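Local coordinates for protein fatty acid CoA ligase (Marinactinospora thermotolerans, PDB 6SQ8) that belongs to the ANL superfamily of AMP-binding enzymes and binds adenosine monophosphate beside 1-ethanoyl-9H-pyrido[3,4-b]indole-3-carboxylic acid, at residues V186-G190 with L293-Y297; G5-R9 with M178-D183; G154-A159 with G170-S175; R30-V35 with W61-A65; G46-G50 with R149-E153. All blocks are in the same frame, centred on the assembly; numbering follows the deposited sequence.

In the fold
Three contacts follow the chain into the ligand site. Contact 3 pairs strands 155-160 and 170-174; helix 175-189 leaves it, meets helix 5-13 in contact 2 and ends against strand 293-299 in contact 1. Contacts 2 and 3 have centres 13 Å apart and touch, with Met-178 lying on Ala-156 and Val-157. Contact 1, centred 17 Å from contact 2, holds pocket residues of both ligands, and the side chains of His-173 and Met-178 come within about 4 and 5 Å of EQ2. Contacts 4 and 5 are centred farther out, 23 and 27 Å from the chain centre: contact 4 packs helix 28-44 on 61-72, and contact 5 joins the loop after helix 28-44 to that before strand 155-160.

Contact 1 of 5, residues V186-G190 with L293-Y297; sequences VSMYG and LMQNY. With AMP (adenosine monophosphate), chain G; EQ2 (1-ethanoyl-9~{H}-pyrido[3,4-b]indole-3-carboxylic acid), chain F.
Met-294 and Asn-296 reach from strand 293-299 to meet Met-188 and Tyr-189 in the last turn of helix 175-189. The sulfur of Met-294 lies beside the Tyr-189 ring: SD is 5.2 Å from the ring centroid and 85° off the normal, a Met-aromatic contact made at the edge. The two side chains cross at about a right angle, and the same SD rests 3.9 Å from Met-188 CB. Met-294 gets there because its CG stands opposite the backbone N (chi1 171°) and the chain runs straight until it bends at chi3, leaving CE near the helix. Met-188 approaches Asn-296 from the opposite direction, its SD 3.7 Å from Asn-296 CG. The amide of Asn-296 lies nearly coplanar with the Tyr-189 ring, their planes 12° apart, and meets it at the hydroxyl end, where Tyr-189 OH is 3.7 Å from Asn-296 CG. Strand 293-299, flanked by parallel strand 269-273 and antiparallel strand 303-308, runs into the A5 motif of the ANL superfamily, here carrying Tyr-297, Gly-298, Thr-299 and Gln-300. Along it, successive side chains alternate between the helix side and the AMP side. Gln-295 and Tyr-297 turn from the helix to AMP: the adenine N6 donates to Asn-296 O and, at 3.3 Å, to Gln-295 OE1, while Tyr-297 CD1 lies 3.9 Å from AMP C5. Gln-295 NE2 is engaged by Tyr-272, and Tyr-297 OH bonds to Asp-380, which is also hydrogen-bonded to AMP. On the helix side, Asn-296 CB touches the acetyl methyl C1 of EQ2 at 3.5 Å.

Contact 2 of 5, residues G5-R9 with M178-D183; sequences GYARR and MSACVD
Tyr-6 lays one ring face on Met-178 and Arg-9 reaches over Val-182 to Asp-183, so helix 5-13 grips helix 175-189 at two levels. The short helical segments run 39° apart with axes 10.0 Å from each other. Met-178 CB sits over the centre of the Tyr-6 ring, 3.6 Å from the centroid and 13° off the normal, which is CH-pi geometry. Val-182 CG2 meets the same ring at its edge, 3.9 Å from Tyr-6 CE1. The hydroxyl continues beyond the pair to Gln-211 on helix 205-215. Arg-9 is stretched from CG to NE, and this carries its guanidinium past Val-182, whose CG1 covers one face. Partners then line the guanidinium edge: Arg-9 NH1 donates to Ser-179 OG at 2.8 Å, in the guanidinium plane, and NH2 forms an almost straight salt bridge to Asp-183 OD1 at 2.9 Å. A second, weak bond joins NH1 to Asp-183 OD2. The carboxylate is turned 48° from the guanidinium, so OD1 is met from above its own plane. Apolar contact thus holds the buried Tyr-6 end, while charge pairing at the more exposed Arg-9 end should fix the guanidinium's rotation and partly neutralise both ionic groups.

Contact 3 of 5, residues G154-A159 with G170-S175; sequences GIAVVA and GVAHSS
Val-157 and His-173 form the central antiparallel hydrogen-bonded pair, with His-173 N donating to Val-157 O at 2.9 Å and 173°. Two pairs farther along, Ala-159 and Val-171 exchange bonds in both directions, Ala-159 N to Val-171 O at 3.0 Å and Val-171 N to Ala-159 O at 2.8 Å. Between them lies the non-hydrogen-bonded pair Val-158 and Ala-172, whose side chains share a face, CG2 of Val-158 being 4.3 Å from CB of Ala-172. At the other end the register slips by one residue. His-173 O accepts Ala-156 N at 2.9 Å and, weakly, Val-157 N, so Ala-156 and Val-157 both face one residue: a classic beta bulge. Past it, Ser-175 N donates to Gly-154 O at 2.8 Å, and Ala-156 CB packs 3.7 Å from Ser-175 OG. Ser-174 is the N-cap of the next helix, its OG bonded to Ala-177 N, so strand pairing passes directly into helix capping. The connection closing this hairpin carries the Ser/Thr/Gly-rich A3 sequence known as the phosphate-binding loop in ANL relatives; part of it is not modelled here. Strand 359-360 continues the sheet beyond 170-174, Gln-71 holds Ala-156 O, strand 76-79 packs on Ile-155 and Val-158, and helix 175-189 follows directly and packs back on strand 155-160.

Contact 4 of 5, residues R30-V35 with W61-A65; sequences RLRHQV and WRAIA
Ala-65 is the small bump that lets these helices close: its CB nestles among Leu-31 CD1 at 3.7 Å, Val-35 CG2 at 4.0 Å and Gln-34 CB at 4.1 Å. The backbones come nearest here, Val-35 CA lying 5.0 Å from Ala-65 CA. One turn earlier, at Trp-61, the wider gap between the helices takes an indole. Trp-61 CH2 lies 3.4 Å from Gln-34 CG, while Leu-31 CD1 meets the ring edge. This placement follows from chi1 of 74°, which sets CG between the backbone N and the carbonyl carbon and swings the ring across toward helix 28-44. The segment axes approach to 9.3 Å and cross at -55°, so the gap widens from Ala-65 toward the Trp-61 end. In the fold, helix 28-44 leads into strand 52-56, and helix 61-72 links that strand to its parallel neighbour 76-79 as a beta-alpha-beta unit. Two arginines close on the indole from different sides. Trp-61 CZ2 lies over a face of the Arg-30 guanidinium, 3.6 Å from NH2, with the two planes 65° apart. Arg-62 runs extended over the indole, its CG above the centre of one face and its guanidinium over CZ2. The two guanidinium groups come near each other, Arg-30 NH2 4.1 Å from Arg-62 NH2, like charges near the exposed edge. Leu-136 touches Gln-34 and Arg-62, and Leu-214 of helix 205-215 packs on Leu-31.

Contact 5 of 5, residues G46-G50 with R149-E153; sequences GIPPG and REHPE
The two loop backbones run 40° apart and come nearest where Pro-49 CA lies 5.3 Å from His-151 CA, just beyond the Schellman motif with which Gly-46 ends helix 28-44. No backbone-to-backbone hydrogen bond joins the segments; side chains do the work. Arg-149 curls over the Pro-49 ring, its chain bent at chi3 (-60°), and the two cross at about a right angle. Pro-49 CD lies over one face of the guanidinium toward its rim, and CG is 3.6 Å from Arg-149 NE. The guanidinium edge turns to the carbonyl of Ile-47. Arg-149 NH2 donates to Ile-47 O, though the modelled separation is implausibly short and its length doubtful, and NH1 adds a weak bond at 3.2 Å. With NE donating to Ile-73 O, the group is probably held at two points of its edge. Downstream, the His-151 imidazole presents a face to Pro-49 O, which lies 3.6 Å from His-151 CD2. Its ND1 accepts Glu-153 N at 3.3 Å, in the ring plane, and NE2 bonds to His-76 ND1, so both ring nitrogens have partners. Pro-152 packs beside Pro-49 and Gly-50, its CD 3.6 Å from Gly-50 CA and 4.0 Å from Pro-49 CB. The Ile-47 side chain leads away from Arg-149 onto Ala-99 and Ala-100 of the parallel sheet, and the backbone of Arg-149 pairs with Ala-72 of helix 61-72. The contact thus lashes the loop leading into strand 52-56 to the one leading into strand 155-160, beside which runs strand 76-79, the parallel-sheet edge strand that carries His-76.

Contact 1 of 5, residues V186-G190 with L293-Y297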
# COMPACT_ATOMS: atom_id res chain seq x y z
N VAL A 186 12.29 -8.81 -5.60
CA VAL A 186 13.72 -8.99 -5.96
C VAL A 186 14.00 -8.23 -7.25
O VAL A 186 15.03 -7.62 -7.42
CB VAL A 186 14.11 -10.48 -6.10
CG1 VAL A 186 15.50 -10.66 -6.71
CG2 VAL A 186 14.02 -11.21 -4.78
N SER A 187 13.06 -8.31 -8.18
CA SER A 187 13.25 -7.73 -9.49
C SER A 187 13.28 -6.20 -9.37
O SER A 187 14.06 -5.57 -10.05
CB SER A 187 12.26 -8.29 -10.47
OG SER A 187 11.24 -7.39 -10.84
N MET A 188 12.52 -5.63 -8.44
CA MET A 188 12.47 -4.17 -8.19
C MET A 188 13.66 -3.72 -7.34
O MET A 188 14.22 -2.68 -7.62
CB MET A 188 11.21 -3.78 -7.42
CG MET A 188 9.95 -4.00 -8.15
SD MET A 188 8.52 -3.29 -7.29
CE MET A 188 8.22 -4.48 -6.01
N TYR A 189 13.97 -4.45 -6.26
CA TYR A 189 14.72 -3.93 -5.12
C TYR A 189 16.20 -4.37 -5.12
O TYR A 189 17.00 -3.86 -4.33
CB TYR A 189 14.08 -4.35 -3.80
CG TYR A 189 12.65 -3.91 -3.60
CD1 TYR A 189 12.11 -2.81 -4.27
CD2 TYR A 189 11.82 -4.58 -2.72
CE1 TYR A 189 10.80 -2.43 -4.10
CE2 TYR A 189 10.50 -4.20 -2.54
CZ TYR A 189 9.99 -3.12 -3.22
OH TYR A 189 8.69 -2.76 -3.02
N GLY A 190 16.58 -5.28 -6.02
CA GLY A 190 17.92 -5.86 -6.05
C GLY A 190 17.93 -7.25 -5.42
O GLY A 190 16.96 -7.68 -4.80
N LEU A 293 15.68 6.74 -5.59
CA LEU A 293 14.24 6.87 -5.58
C LEU A 293 13.61 5.84 -6.50
O LEU A 293 13.99 5.73 -7.66
CB LEU A 293 13.84 8.28 -6.02
CG LEU A 293 12.92 9.01 -5.05
CD1 LEU A 293 13.63 9.24 -3.74
CD2 LEU A 293 12.45 10.32 -5.62
N MET A 294 12.65 5.09 -5.97
CA MET A 294 11.84 4.17 -6.73
C MET A 294 10.37 4.29 -6.30
O MET A 294 10.05 4.21 -5.10
CB MET A 294 12.31 2.73 -6.51
CG MET A 294 11.36 1.70 -7.10
SD MET A 294 12.04 0.03 -7.13
CE MET A 294 13.03 0.09 -8.62
N GLN A 295 9.49 4.42 -7.30
CA GLN A 295 8.07 4.41 -7.07
C GLN A 295 7.55 2.98 -7.33
O GLN A 295 8.10 2.26 -8.15
CB GLN A 295 7.39 5.46 -7.95
CG GLN A 295 6.03 5.91 -7.43
CD GLN A 295 5.30 6.77 -8.42
OE1 GLN A 295 4.38 6.29 -9.06
NE2 GLN A 295 5.74 8.02 -8.60
N ASN A 296 6.50 2.60 -6.58
CA ASN A 296 5.78 1.35 -6.72
C ASN A 296 4.31 1.69 -6.94
O ASN A 296 3.77 2.57 -6.28
CB ASN A 296 5.94 0.45 -5.49
CG ASN A 296 7.20 -0.40 -5.47
OD1 ASN A 296 8.11 -0.21 -6.29
ND2 ASN A 296 7.28 -1.30 -4.51
N TYR A 297 3.67 0.98 -7.86
CA TYR A 297 2.23 1.04 -8.08
C TYR A 297 1.67 -0.37 -7.93
O TYR A 297 2.16 -1.32 -8.53
CB TYR A 297 1.95 1.63 -9.46
CG TYR A 297 0.58 1.37 -10.05
CD1 TYR A 297 -0.58 1.67 -9.34
CD2 TYR A 297 0.44 0.86 -11.34
CE1 TYR A 297 -1.84 1.46 -9.89
CE2 TYR A 297 -0.81 0.66 -11.91
CZ TYR A 297 -1.95 0.96 -11.18
OH TYR A 297 -3.17 0.75 -11.74
P AMP G . -6.57 0.39 -3.10
O1P AMP G . -5.73 -0.85 -3.02
O2P AMP G . -7.88 0.23 -3.87
O3P AMP G . -6.71 1.03 -1.73
O5' AMP G . -5.62 1.42 -3.95
C5' AMP G . -5.34 1.36 -5.36
C4' AMP G . -5.31 2.74 -6.02
O4' AMP G . -4.37 3.62 -5.42
C3' AMP G . -4.87 2.66 -7.45
O3' AMP G . -6.05 2.53 -8.19
C2' AMP G . -4.11 3.95 -7.76
O2' AMP G . -4.86 5.03 -8.38
C1' AMP G . -3.64 4.39 -6.39
N9 AMP G . -2.17 4.16 -6.30
C8 AMP G . -1.52 3.20 -5.61
N7 AMP G . -0.17 3.31 -5.78
C5 AMP G . 0.03 4.36 -6.61
C6 AMP G . 1.20 5.04 -7.22
N6 AMP G . 2.45 4.63 -6.97
N1 AMP G . 0.97 6.09 -8.02
C2 AMP G . -0.30 6.53 -8.28
N3 AMP G . -1.42 5.97 -7.77
C4 AMP G . -1.30 4.91 -6.95
C1 EQ2 F . 3.28 -1.62 -4.42
C2 EQ2 F . 2.21 -0.75 -3.86
O1 EQ2 F . 2.42 0.44 -3.74
C3 EQ2 F . 0.92 -1.37 -3.39
N1 EQ2 F . -0.11 -0.53 -3.22
C4 EQ2 F . -1.29 -1.00 -2.78
C5 EQ2 F . -2.41 0.00 -2.58
O2 EQ2 F . -2.19 1.19 -2.88
O3 EQ2 F . -3.45 -0.45 -2.07
C6 EQ2 F . -1.50 -2.34 -2.48
C7 EQ2 F . -0.45 -3.23 -2.64
C8 EQ2 F . -0.29 -4.64 -2.45
C9 EQ2 F . -1.12 -5.68 -2.02
C10 EQ2 F . -0.61 -6.96 -1.97
C11 EQ2 F . 0.71 -7.23 -2.33
C12 EQ2 F . 1.55 -6.24 -2.77
C13 EQ2 F . 1.04 -4.94 -2.82
N2 EQ2 F . 1.67 -3.77 -3.21
C14 EQ2 F . 0.79 -2.74 -3.11

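Contact 2 of 5, residues G5-R9 with M178-D183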
# COMPACT_ATOMS: atom_id res chain seq x y z
N GLY A 5 4.08 -24.00 0.62
CA GLY A 5 5.36 -23.73 -0.01
C GLY A 5 5.86 -22.32 0.27
O GLY A 5 7.08 -22.10 0.42
N TYR A 6 4.91 -21.37 0.36
CA TYR A 6 5.21 -19.95 0.59
C TYR A 6 5.81 -19.75 1.99
O TYR A 6 6.94 -19.27 2.11
CB TYR A 6 3.99 -19.05 0.39
CG TYR A 6 4.28 -17.60 0.71
CD1 TYR A 6 5.27 -16.92 0.02
CD2 TYR A 6 3.61 -16.93 1.72
CE1 TYR A 6 5.60 -15.61 0.33
CE2 TYR A 6 3.92 -15.62 2.04
CZ TYR A 6 4.92 -14.96 1.35
OH TYR A 6 5.23 -13.67 1.64
N ALA A 7 5.06 -20.11 3.03
CA ALA A 7 5.53 -19.97 4.40
C ALA A 7 6.91 -20.60 4.54
O ALA A 7 7.80 -20.02 5.17
CB ALA A 7 4.53 -20.58 5.36
N ARG A 8 7.10 -21.78 3.94
CA ARG A 8 8.38 -22.50 4.02
C ARG A 8 9.46 -21.68 3.31
O ARG A 8 10.58 -21.62 3.78
CB ARG A 8 8.28 -23.91 3.41
CG ARG A 8 9.45 -24.84 3.73
CD ARG A 8 9.53 -26.10 2.88
NE ARG A 8 10.31 -25.95 1.65
CZ ARG A 8 11.47 -26.55 1.40
NH1 ARG A 8 12.07 -27.25 2.35
NH2 ARG A 8 12.02 -26.48 0.19
N ARG A 9 9.12 -21.05 2.17
CA ARG A 9 10.08 -20.24 1.41
C ARG A 9 10.63 -19.12 2.29
O ARG A 9 11.84 -18.83 2.27
CB ARG A 9 9.47 -19.62 0.15
CG ARG A 9 10.47 -18.88 -0.72
CD ARG A 9 9.78 -18.15 -1.87
NE ARG A 9 10.72 -17.35 -2.64
CZ ARG A 9 10.49 -16.91 -3.87
NH1 ARG A 9 9.29 -17.07 -4.43
NH2 ARG A 9 11.46 -16.34 -4.55
N MET A 178 1.58 -14.69 -3.30
CA MET A 178 2.50 -14.07 -2.34
C MET A 178 3.94 -14.51 -2.62
O MET A 178 4.87 -13.73 -2.39
CB MET A 178 2.15 -14.42 -0.88
CG MET A 178 0.89 -13.72 -0.38
SD MET A 178 0.77 -11.99 -0.93
CE MET A 178 0.18 -11.25 0.59
N SER A 179 4.11 -15.74 -3.11
CA SER A 179 5.42 -16.21 -3.53
C SER A 179 5.91 -15.40 -4.74
O SER A 179 7.09 -15.03 -4.80
CB SER A 179 5.43 -17.69 -3.83
OG SER A 179 6.76 -18.17 -3.99
N ALA A 180 5.01 -15.12 -5.69
CA ALA A 180 5.35 -14.34 -6.87
C ALA A 180 5.81 -12.94 -6.46
O ALA A 180 6.72 -12.38 -7.07
CB ALA A 180 4.18 -14.29 -7.83
N CYS A 181 5.19 -12.38 -5.41
CA CYS A 181 5.52 -11.06 -4.89
C CYS A 181 6.98 -11.01 -4.43
O CYS A 181 7.61 -9.97 -4.53
CB CYS A 181 4.61 -10.66 -3.74
SG CYS A 181 2.92 -10.29 -4.31
N VAL A 182 7.51 -12.12 -3.93
CA VAL A 182 8.92 -12.14 -3.52
C VAL A 182 9.79 -11.92 -4.76
O VAL A 182 10.76 -11.15 -4.74
CB VAL A 182 9.29 -13.41 -2.75
CG1 VAL A 182 10.75 -13.41 -2.32
CG2 VAL A 182 8.40 -13.62 -1.53
N ASP A 183 9.43 -12.60 -5.86
CA ASP A 183 10.21 -12.54 -7.11
C ASP A 183 10.13 -11.12 -7.70
O ASP A 183 11.14 -10.58 -8.17
CB ASP A 183 9.75 -13.62 -8.08
CG ASP A 183 9.97 -15.04 -7.56
OD1 ASP A 183 11.12 -15.37 -7.23
OD2 ASP A 183 8.96 -15.80 -7.49

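Contact 3 of 5, residues G154-A159 with G170-S175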
# COMPACT_ATOMS: atom_id res chain seq x y z
N GLY A 154 -5.82 -22.69 -0.51
CA GLY A 154 -4.51 -22.12 -0.85
C GLY A 154 -4.35 -20.63 -0.55
O GLY A 154 -3.49 -19.95 -1.12
N ILE A 155 -5.17 -20.10 0.38
CA ILE A 155 -5.20 -18.68 0.70
C ILE A 155 -4.20 -18.38 1.83
O ILE A 155 -4.15 -19.10 2.85
CB ILE A 155 -6.63 -18.25 1.06
CG1 ILE A 155 -7.61 -18.61 -0.06
CG2 ILE A 155 -6.70 -16.77 1.41
CD1 ILE A 155 -7.19 -18.10 -1.43
N ALA A 156 -3.39 -17.33 1.61
CA ALA A 156 -2.37 -16.90 2.55
C ALA A 156 -2.86 -15.69 3.35
O ALA A 156 -2.55 -15.58 4.54
CB ALA A 156 -1.11 -16.56 1.80
N VAL A 157 -3.60 -14.80 2.69
CA VAL A 157 -4.01 -13.51 3.24
C VAL A 157 -5.42 -13.18 2.76
O VAL A 157 -5.74 -13.41 1.59
CB VAL A 157 -3.05 -12.38 2.83
CG1 VAL A 157 -3.56 -11.03 3.32
CG2 VAL A 157 -1.62 -12.62 3.30
N VAL A 158 -6.22 -12.61 3.68
CA VAL A 158 -7.40 -11.86 3.30
C VAL A 158 -7.28 -10.47 3.93
O VAL A 158 -7.04 -10.34 5.11
CB VAL A 158 -8.71 -12.54 3.70
CG1 VAL A 158 -9.92 -11.73 3.25
CG2 VAL A 158 -8.79 -13.96 3.15
N ALA A 159 -7.41 -9.45 3.08
CA ALA A 159 -7.21 -8.06 3.43
C ALA A 159 -8.41 -7.27 2.91
O ALA A 159 -8.80 -7.45 1.76
CB ALA A 159 -5.92 -7.59 2.80
N GLY A 170 -13.37 -8.53 1.03
CA GLY A 170 -12.14 -9.19 1.47
C GLY A 170 -11.35 -9.73 0.29
O GLY A 170 -11.76 -10.69 -0.33
N VAL A 171 -10.21 -9.11 0.01
CA VAL A 171 -9.33 -9.57 -1.06
C VAL A 171 -8.57 -10.80 -0.58
O VAL A 171 -7.80 -10.71 0.35
CB VAL A 171 -8.34 -8.46 -1.49
CG1 VAL A 171 -7.23 -9.03 -2.35
CG2 VAL A 171 -9.03 -7.31 -2.18
N ALA A 172 -8.77 -11.93 -1.27
CA ALA A 172 -8.08 -13.18 -0.96
C ALA A 172 -6.90 -13.36 -1.90
O ALA A 172 -7.08 -13.41 -3.12
CB ALA A 172 -9.04 -14.34 -1.10
N HIS A 173 -5.71 -13.48 -1.31
CA HIS A 173 -4.47 -13.71 -2.06
C HIS A 173 -3.95 -15.12 -1.79
O HIS A 173 -3.83 -15.57 -0.63
CB HIS A 173 -3.42 -12.66 -1.70
CG HIS A 173 -3.42 -11.49 -2.63
ND1 HIS A 173 -3.89 -10.24 -2.26
CD2 HIS A 173 -3.06 -11.41 -3.94
CE1 HIS A 173 -3.80 -9.43 -3.29
NE2 HIS A 173 -3.30 -10.12 -4.34
N SER A 174 -3.59 -15.81 -2.88
CA SER A 174 -3.12 -17.17 -2.81
C SER A 174 -1.69 -17.20 -2.25
O SER A 174 -0.97 -16.21 -2.32
CB SER A 174 -3.19 -17.83 -4.16
OG SER A 174 -2.03 -17.53 -4.94
N SER A 175 -1.30 -18.36 -1.73
CA SER A 175 0.08 -18.59 -1.33
C SER A 175 1.00 -18.46 -2.55
O SER A 175 2.15 -18.06 -2.41
CB SER A 175 0.24 -19.92 -0.65
OG SER A 175 -0.44 -19.94 0.59

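Contact 4 of 5, residues R30-V35 with W61-A65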
# COMPACT_ATOMS: atom_id res chain seq x y z
N ARG A 30 16.18 -16.95 16.83
CA ARG A 30 15.19 -16.60 17.81
C ARG A 30 13.82 -16.39 17.16
O ARG A 30 12.78 -16.69 17.77
CB ARG A 30 15.64 -15.37 18.60
CG ARG A 30 14.74 -15.09 19.79
CD ARG A 30 15.38 -14.07 20.71
NE ARG A 30 14.38 -13.41 21.53
CZ ARG A 30 14.41 -12.12 21.85
NH1 ARG A 30 15.39 -11.34 21.39
NH2 ARG A 30 13.48 -11.65 22.66
N LEU A 31 13.82 -15.87 15.93
CA LEU A 31 12.56 -15.64 15.21
C LEU A 31 11.96 -16.98 14.78
O LEU A 31 10.74 -17.21 14.93
CB LEU A 31 12.81 -14.72 14.01
CG LEU A 31 11.62 -14.54 13.07
CD1 LEU A 31 10.43 -13.91 13.77
CD2 LEU A 31 12.02 -13.74 11.84
N ARG A 32 12.81 -17.86 14.24
CA ARG A 32 12.40 -19.21 13.82
C ARG A 32 11.72 -19.90 15.01
O ARG A 32 10.59 -20.42 14.86
CB ARG A 32 13.60 -20.02 13.34
CG ARG A 32 14.12 -19.67 11.96
CD ARG A 32 15.53 -20.22 11.78
NE ARG A 32 16.15 -19.93 10.49
CZ ARG A 32 15.72 -20.43 9.32
NH1 ARG A 32 14.72 -21.30 9.30
NH2 ARG A 32 16.27 -20.02 8.18
N HIS A 33 12.38 -19.83 16.17
CA HIS A 33 11.87 -20.38 17.42
C HIS A 33 10.45 -19.85 17.71
O HIS A 33 9.55 -20.61 18.07
CB HIS A 33 12.87 -20.12 18.56
CG HIS A 33 12.38 -20.62 19.89
ND1 HIS A 33 11.52 -19.87 20.70
CD2 HIS A 33 12.58 -21.79 20.54
CE1 HIS A 33 11.24 -20.56 21.79
NE2 HIS A 33 11.88 -21.74 21.72
N GLN A 34 10.25 -18.53 17.55
CA GLN A 34 8.96 -17.90 17.86
C GLN A 34 7.86 -18.37 16.91
O GLN A 34 6.71 -18.47 17.30
CB GLN A 34 9.09 -16.38 17.85
CG GLN A 34 9.10 -15.82 19.26
CD GLN A 34 7.72 -15.55 19.80
OE1 GLN A 34 6.75 -15.39 19.05
NE2 GLN A 34 7.61 -15.47 21.11
N VAL A 35 8.22 -18.64 15.65
CA VAL A 35 7.25 -19.10 14.69
C VAL A 35 6.76 -20.48 15.13
O VAL A 35 5.55 -20.76 15.12
CB VAL A 35 7.81 -19.12 13.26
CG1 VAL A 35 6.81 -19.71 12.28
CG2 VAL A 35 8.23 -17.73 12.80
N TRP A 61 8.37 -7.22 16.32
CA TRP A 61 8.99 -8.35 15.66
C TRP A 61 8.18 -9.63 15.86
O TRP A 61 8.21 -10.53 15.03
CB TRP A 61 10.43 -8.52 16.14
CG TRP A 61 10.61 -9.07 17.52
CD1 TRP A 61 10.82 -8.36 18.66
CD2 TRP A 61 10.67 -10.45 17.89
NE1 TRP A 61 11.00 -9.21 19.72
CE2 TRP A 61 10.92 -10.50 19.27
CE3 TRP A 61 10.53 -11.66 17.19
CZ2 TRP A 61 11.02 -11.70 19.97
CZ3 TRP A 61 10.63 -12.84 17.88
CH2 TRP A 61 10.87 -12.86 19.26
N ARG A 62 7.44 -9.71 16.96
CA ARG A 62 6.62 -10.89 17.22
C ARG A 62 5.46 -10.95 16.22
O ARG A 62 4.99 -12.02 15.87
CB ARG A 62 6.12 -10.93 18.67
CG ARG A 62 7.16 -11.45 19.66
CD ARG A 62 6.58 -11.51 21.07
NE ARG A 62 7.57 -11.95 22.06
CZ ARG A 62 8.54 -11.17 22.54
NH1 ARG A 62 8.65 -9.91 22.16
NH2 ARG A 62 9.42 -11.67 23.38
N ALA A 63 5.00 -9.79 15.75
CA ALA A 63 3.89 -9.75 14.81
C ALA A 63 4.31 -10.31 13.44
O ALA A 63 3.46 -10.78 12.66
CB ALA A 63 3.34 -8.35 14.69
N ILE A 64 5.61 -10.21 13.14
CA ILE A 64 6.22 -10.78 11.94
C ILE A 64 6.10 -12.31 12.01
O ILE A 64 5.67 -12.96 11.01
CB ILE A 64 7.69 -10.30 11.79
CG1 ILE A 64 7.76 -8.81 11.48
CG2 ILE A 64 8.41 -11.12 10.73
CD1 ILE A 64 9.17 -8.28 11.35
N ALA A 65 6.49 -12.86 13.18
CA ALA A 65 6.41 -14.28 13.50
C ALA A 65 4.96 -14.76 13.43
O ALA A 65 4.69 -15.86 12.95
CB ALA A 65 7.00 -14.54 14.86

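Contact 5 of 5, residues G46-G50 with R149-E153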
# COMPACT_ATOMS: atom_id res chain seq x y z
N GLY A 46 -7.00 -25.25 18.73
CA GLY A 46 -8.11 -25.83 17.95
C GLY A 46 -8.55 -25.01 16.74
O GLY A 46 -9.69 -25.14 16.27
N ILE A 47 -7.67 -24.14 16.26
CA ILE A 47 -7.85 -23.37 15.04
C ILE A 47 -7.64 -24.31 13.85
O ILE A 47 -6.52 -24.79 13.63
CB ILE A 47 -6.88 -22.18 15.01
CG1 ILE A 47 -6.99 -21.30 16.26
CG2 ILE A 47 -7.08 -21.37 13.74
CD1 ILE A 47 -5.89 -20.27 16.40
N PRO A 48 -8.68 -24.59 13.04
CA PRO A 48 -8.55 -25.48 11.89
C PRO A 48 -8.04 -24.80 10.61
O PRO A 48 -8.26 -23.60 10.42
CB PRO A 48 -10.00 -25.96 11.69
CG PRO A 48 -10.86 -24.77 12.14
CD PRO A 48 -10.05 -24.08 13.21
N PRO A 49 -7.37 -25.54 9.71
CA PRO A 49 -6.82 -25.00 8.46
C PRO A 49 -7.63 -24.05 7.56
O PRO A 49 -7.10 -23.06 7.05
CB PRO A 49 -6.56 -26.29 7.68
CG PRO A 49 -6.05 -27.21 8.74
CD PRO A 49 -7.00 -26.95 9.90
N GLY A 50 -8.91 -24.32 7.33
CA GLY A 50 -9.61 -23.51 6.31
C GLY A 50 -9.86 -22.05 6.68
O GLY A 50 -10.30 -21.27 5.84
N ARG A 149 0.42 -27.20 7.97
CA ARG A 149 -0.82 -27.75 7.44
C ARG A 149 -1.17 -26.93 6.17
O ARG A 149 -0.66 -25.83 5.98
CB ARG A 149 -1.95 -27.68 8.49
CG ARG A 149 -1.53 -28.05 9.91
CD ARG A 149 -2.68 -28.01 10.91
NE ARG A 149 -3.32 -26.71 11.04
CZ ARG A 149 -4.30 -26.41 11.91
NH1 ARG A 149 -4.60 -27.25 12.89
NH2 ARG A 149 -4.98 -25.28 11.80
N GLU A 150 -2.04 -27.49 5.33
CA GLU A 150 -2.42 -26.91 4.05
C GLU A 150 -3.77 -26.20 4.15
O GLU A 150 -4.74 -26.80 4.58
CB GLU A 150 -2.56 -28.01 3.01
CG GLU A 150 -1.24 -28.37 2.37
CD GLU A 150 -0.92 -27.47 1.19
OE1 GLU A 150 0.12 -26.82 1.23
OE2 GLU A 150 -1.72 -27.41 0.22
N HIS A 151 -3.82 -24.95 3.70
CA HIS A 151 -5.10 -24.28 3.51
C HIS A 151 -5.84 -25.01 2.40
O HIS A 151 -5.31 -25.19 1.31
CB HIS A 151 -4.87 -22.78 3.24
CG HIS A 151 -6.06 -21.91 3.45
ND1 HIS A 151 -7.21 -22.01 2.69
CD2 HIS A 151 -6.28 -20.88 4.30
CE1 HIS A 151 -8.08 -21.10 3.08
NE2 HIS A 151 -7.54 -20.39 4.06
N PRO A 152 -7.08 -25.51 2.64
CA PRO A 152 -7.85 -26.19 1.61
C PRO A 152 -7.94 -25.43 0.27
O PRO A 152 -7.96 -26.07 -0.77
CB PRO A 152 -9.27 -26.29 2.19
CG PRO A 152 -9.08 -26.23 3.69
CD PRO A 152 -7.80 -25.44 3.93
N GLU A 153 -8.00 -24.09 0.32
CA GLU A 153 -8.17 -23.29 -0.91
C GLU A 153 -6.94 -22.41 -1.18
O GLU A 153 -7.00 -21.52 -2.01
CB GLU A 153 -9.49 -22.51 -0.90
CG GLU A 153 -10.04 -22.14 0.46
CD GLU A 153 -11.53 -22.38 0.61
OE1 GLU A 153 -11.85 -23.51 0.98
OE2 GLU A 153 -12.34 -21.45 0.37